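3-oxo-glucose-6-phosphate:glutamate aminotransferase (Bacillus subtilis subsp. subtilis, PDB 4K2M) catalyses the reversible pyridoxal phosphate-dependent transamination of 3-dehydro-glucose 6-phosphate with glutamate to kanosamine 6-phosphate, in the biosynthesis of the antibiotic kanosamine. Local coordinates at residues M3-G11 with E31-N40. Residues are numbered along the deposited sequence; the frame is centred on the assembly and turned at random.
With EDO (1,2-ethanediol), chain H.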
# COMPACT_ATOMS: atom_id res chain seq x y z
N MET A 3 39.88 -9.60 32.75
CA MET A 3 38.44 -9.45 32.59
C MET A 3 38.07 -9.42 31.11
O MET A 3 38.43 -8.48 30.38
CB MET A 3 37.97 -8.17 33.28
CG MET A 3 36.70 -8.35 34.10
SD MET A 3 36.14 -6.79 34.81
CE MET A 3 34.42 -7.18 35.17
N GLN A 4 37.36 -10.44 30.66
CA GLN A 4 36.94 -10.52 29.26
C GLN A 4 35.83 -9.52 28.99
O GLN A 4 34.79 -9.55 29.65
CB GLN A 4 36.44 -11.94 28.95
CG GLN A 4 35.83 -12.09 27.57
CD GLN A 4 36.84 -11.86 26.46
OE1 GLN A 4 37.96 -12.37 26.52
NE2 GLN A 4 36.45 -11.09 25.45
N LYS A 5 36.02 -8.63 28.01
CA LYS A 5 34.92 -7.79 27.57
C LYS A 5 33.90 -8.64 26.83
O LYS A 5 34.28 -9.49 26.01
CB LYS A 5 35.40 -6.67 26.65
CG LYS A 5 36.21 -5.60 27.35
CD LYS A 5 36.54 -4.49 26.37
CE LYS A 5 37.47 -3.46 26.98
NZ LYS A 5 38.09 -2.59 25.94
N GLN A 6 32.63 -8.40 27.11
CA GLN A 6 31.55 -9.09 26.41
C GLN A 6 31.36 -8.46 25.04
O GLN A 6 31.60 -7.26 24.86
CB GLN A 6 30.26 -9.03 27.23
CG GLN A 6 30.38 -9.72 28.60
CD GLN A 6 29.20 -9.44 29.52
OE1 GLN A 6 28.22 -8.81 29.12
NE2 GLN A 6 29.30 -9.90 30.77
N VAL A 7 30.95 -9.28 24.07
CA VAL A 7 30.60 -8.78 22.75
C VAL A 7 29.10 -8.87 22.65
O VAL A 7 28.56 -9.96 22.44
CB VAL A 7 31.27 -9.61 21.65
CG1 VAL A 7 30.92 -9.07 20.26
CG2 VAL A 7 32.78 -9.63 21.85
N LYS A 8 28.41 -7.75 22.83
CA LYS A 8 26.96 -7.75 22.78
C LYS A 8 26.55 -7.84 21.32
O LYS A 8 26.87 -6.94 20.52
CB LYS A 8 26.39 -6.46 23.37
CG LYS A 8 26.71 -6.25 24.85
CD LYS A 8 25.86 -7.18 25.70
CE LYS A 8 26.68 -7.83 26.80
NZ LYS A 8 27.17 -6.89 27.85
N ILE A 9 25.84 -8.90 20.95
CA ILE A 9 25.33 -9.01 19.59
C ILE A 9 23.92 -8.43 19.52
O ILE A 9 22.95 -9.09 19.89
CB ILE A 9 25.34 -10.45 19.08
CG1 ILE A 9 26.76 -11.00 19.12
CG2 ILE A 9 24.78 -10.52 17.67
CD1 ILE A 9 26.85 -12.50 18.90
N SER A 10 23.82 -7.18 19.05
CA SER A 10 22.54 -6.51 18.89
C SER A 10 22.11 -6.59 17.43
O SER A 10 20.93 -6.37 17.11
CB SER A 10 22.66 -5.05 19.27
OG SER A 10 23.66 -4.45 18.47
N GLY A 11 23.07 -6.86 16.56
CA GLY A 11 22.83 -6.87 15.12
C GLY A 11 22.98 -5.49 14.51
O GLY A 11 22.81 -5.33 13.29
N GLU A 31 31.78 -15.17 25.57
CA GLU A 31 31.88 -13.72 25.57
C GLU A 31 30.96 -13.12 24.51
O GLU A 31 30.65 -11.92 24.55
CB GLU A 31 33.33 -13.27 25.33
CG GLU A 31 33.86 -13.52 23.91
CD GLU A 31 34.22 -14.98 23.64
OE1 GLU A 31 34.33 -15.78 24.60
OE2 GLU A 31 34.40 -15.33 22.45
N LEU A 32 30.51 -13.96 23.58
CA LEU A 32 29.57 -13.55 22.54
C LEU A 32 28.16 -13.68 23.08
O LEU A 32 27.64 -14.79 23.20
CB LEU A 32 29.72 -14.43 21.30
CG LEU A 32 31.07 -14.39 20.59
CD1 LEU A 32 31.09 -15.31 19.36
CD2 LEU A 32 31.41 -12.97 20.19
N VAL A 33 27.54 -12.55 23.39
CA VAL A 33 26.23 -12.56 24.05
C VAL A 33 25.15 -12.14 23.06
O VAL A 33 25.15 -11.01 22.60
CB VAL A 33 26.21 -11.60 25.25
CG1 VAL A 33 24.83 -11.59 25.91
CG2 VAL A 33 27.27 -11.99 26.26
N ILE A 34 24.26 -13.07 22.71
CA ILE A 34 23.18 -12.76 21.77
C ILE A 34 22.05 -12.03 22.49
O ILE A 34 21.42 -12.59 23.39
CB ILE A 34 22.59 -14.05 21.17
CG1 ILE A 34 23.67 -14.84 20.43
CG2 ILE A 34 21.46 -13.70 20.21
CD1 ILE A 34 23.19 -16.19 19.87
N GLU A 35 21.79 -10.78 22.12
CA GLU A 35 20.68 -10.07 22.73
C GLU A 35 19.36 -10.75 22.39
O GLU A 35 19.15 -11.22 21.26
CB GLU A 35 20.67 -8.60 22.32
CG GLU A 35 21.92 -7.86 22.77
CD GLU A 35 21.87 -6.37 22.49
OE1 GLU A 35 20.87 -5.92 21.87
OE2 GLU A 35 22.82 -5.66 22.89
N ASP A 36 18.48 -10.82 23.39
CA ASP A 36 17.21 -11.51 23.23
C ASP A 36 16.27 -10.65 22.41
O ASP A 36 15.37 -10.01 22.95
CB ASP A 36 16.60 -11.85 24.59
CG ASP A 36 15.37 -12.74 24.47
OD1 ASP A 36 15.16 -13.30 23.37
OD2 ASP A 36 14.63 -12.89 25.46
N SER A 37 16.49 -10.64 21.09
CA SER A 37 15.62 -9.92 20.17
C SER A 37 15.26 -10.84 19.00
O SER A 37 16.04 -11.72 18.61
CB SER A 37 16.31 -8.65 19.66
OG SER A 37 15.49 -7.99 18.70
N ILE A 38 14.09 -10.63 18.43
CA ILE A 38 13.66 -11.38 17.26
C ILE A 38 14.70 -11.29 16.13
O ILE A 38 14.88 -12.25 15.38
CB ILE A 38 12.29 -10.84 16.79
CG1 ILE A 38 11.79 -11.56 15.54
CG2 ILE A 38 12.39 -9.36 16.52
CD1 ILE A 38 10.41 -11.07 15.13
N VAL A 39 15.37 -10.14 16.02
CA VAL A 39 16.28 -9.89 14.90
C VAL A 39 17.48 -10.82 14.93
O VAL A 39 18.17 -10.98 13.92
CB VAL A 39 16.77 -8.43 14.81
CG1 VAL A 39 15.60 -7.49 14.60
CG2 VAL A 39 17.59 -8.01 16.06
N ASN A 40 17.72 -11.43 16.09
CA ASN A 40 18.88 -12.30 16.29
C ASN A 40 18.52 -13.78 16.22
O ASN A 40 19.37 -14.64 16.47
CB ASN A 40 19.52 -12.01 17.65
CG ASN A 40 20.31 -10.72 17.68
OD1 ASN A 40 20.77 -10.22 16.65
ND2 ASN A 40 20.50 -10.18 18.88
C1 EDO H . 36.70 -16.70 26.67
O1 EDO H . 35.85 -15.56 26.62
C2 EDO H . 38.11 -16.25 27.05
O2 EDO H . 38.04 -15.29 28.11
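Glu-31 CB and ethanediol O1 lie on the same side of the Gln-4 amide plane. O1 stands over the face, and CB is offset toward the CG and NE2 edge, 3.8 Å from NE2. Gln-4 CG is 3.6 Å from Glu-31 CB. The Glu-31 carboxylate is tilted 56° from the amide. The bend at chi2 (64°) turns the amide so that NE2 can donate to the carbonyl of the next residue, Lys-5 O. The ethanediol is probably from the crystallisation liquor. Its O1 makes a short hydrogen bond to Glu-31 OE1, and its O2 reaches Gln-4 OE1 weakly. At the other end, the Glu-35 carboxylate lies against Ser-10, with OE1 3.3 Å from Ser-10 CB. The Asn-40 amide holds Glu-35 O in its plane through ND2 at 2.9 Å, a nearly straight bond (170°). The same ND2 is only weakly bonded to Ile-9 O, while Asn-40 OD1 pairs with Ser-313.

Between these groups, strands 7-9 and 32-34 run parallel. Val-7 N bonds Glu-31 O at 2.7 Å, Val-33 N bonds Val-7 O, and Ile-9 N bonds Val-33 O. Glu-35 N continues the ladder to Ile-9 O. Val-7 and Leu-32 lie side by side, Val-7 CB 3.7 Å from Leu-32 CD2. With Ile-9 they face helix 13-24, which completes a beta-alpha-beta unit of the N-terminal domain. Lys-8 and Val-33 occupy the other face.

Chemically, backbone bonds fix the strand register, Val-7, Ile-9 and Leu-32 pack against the helix, and Asn-40 ties the turn after strand 32-34 to Ser-313.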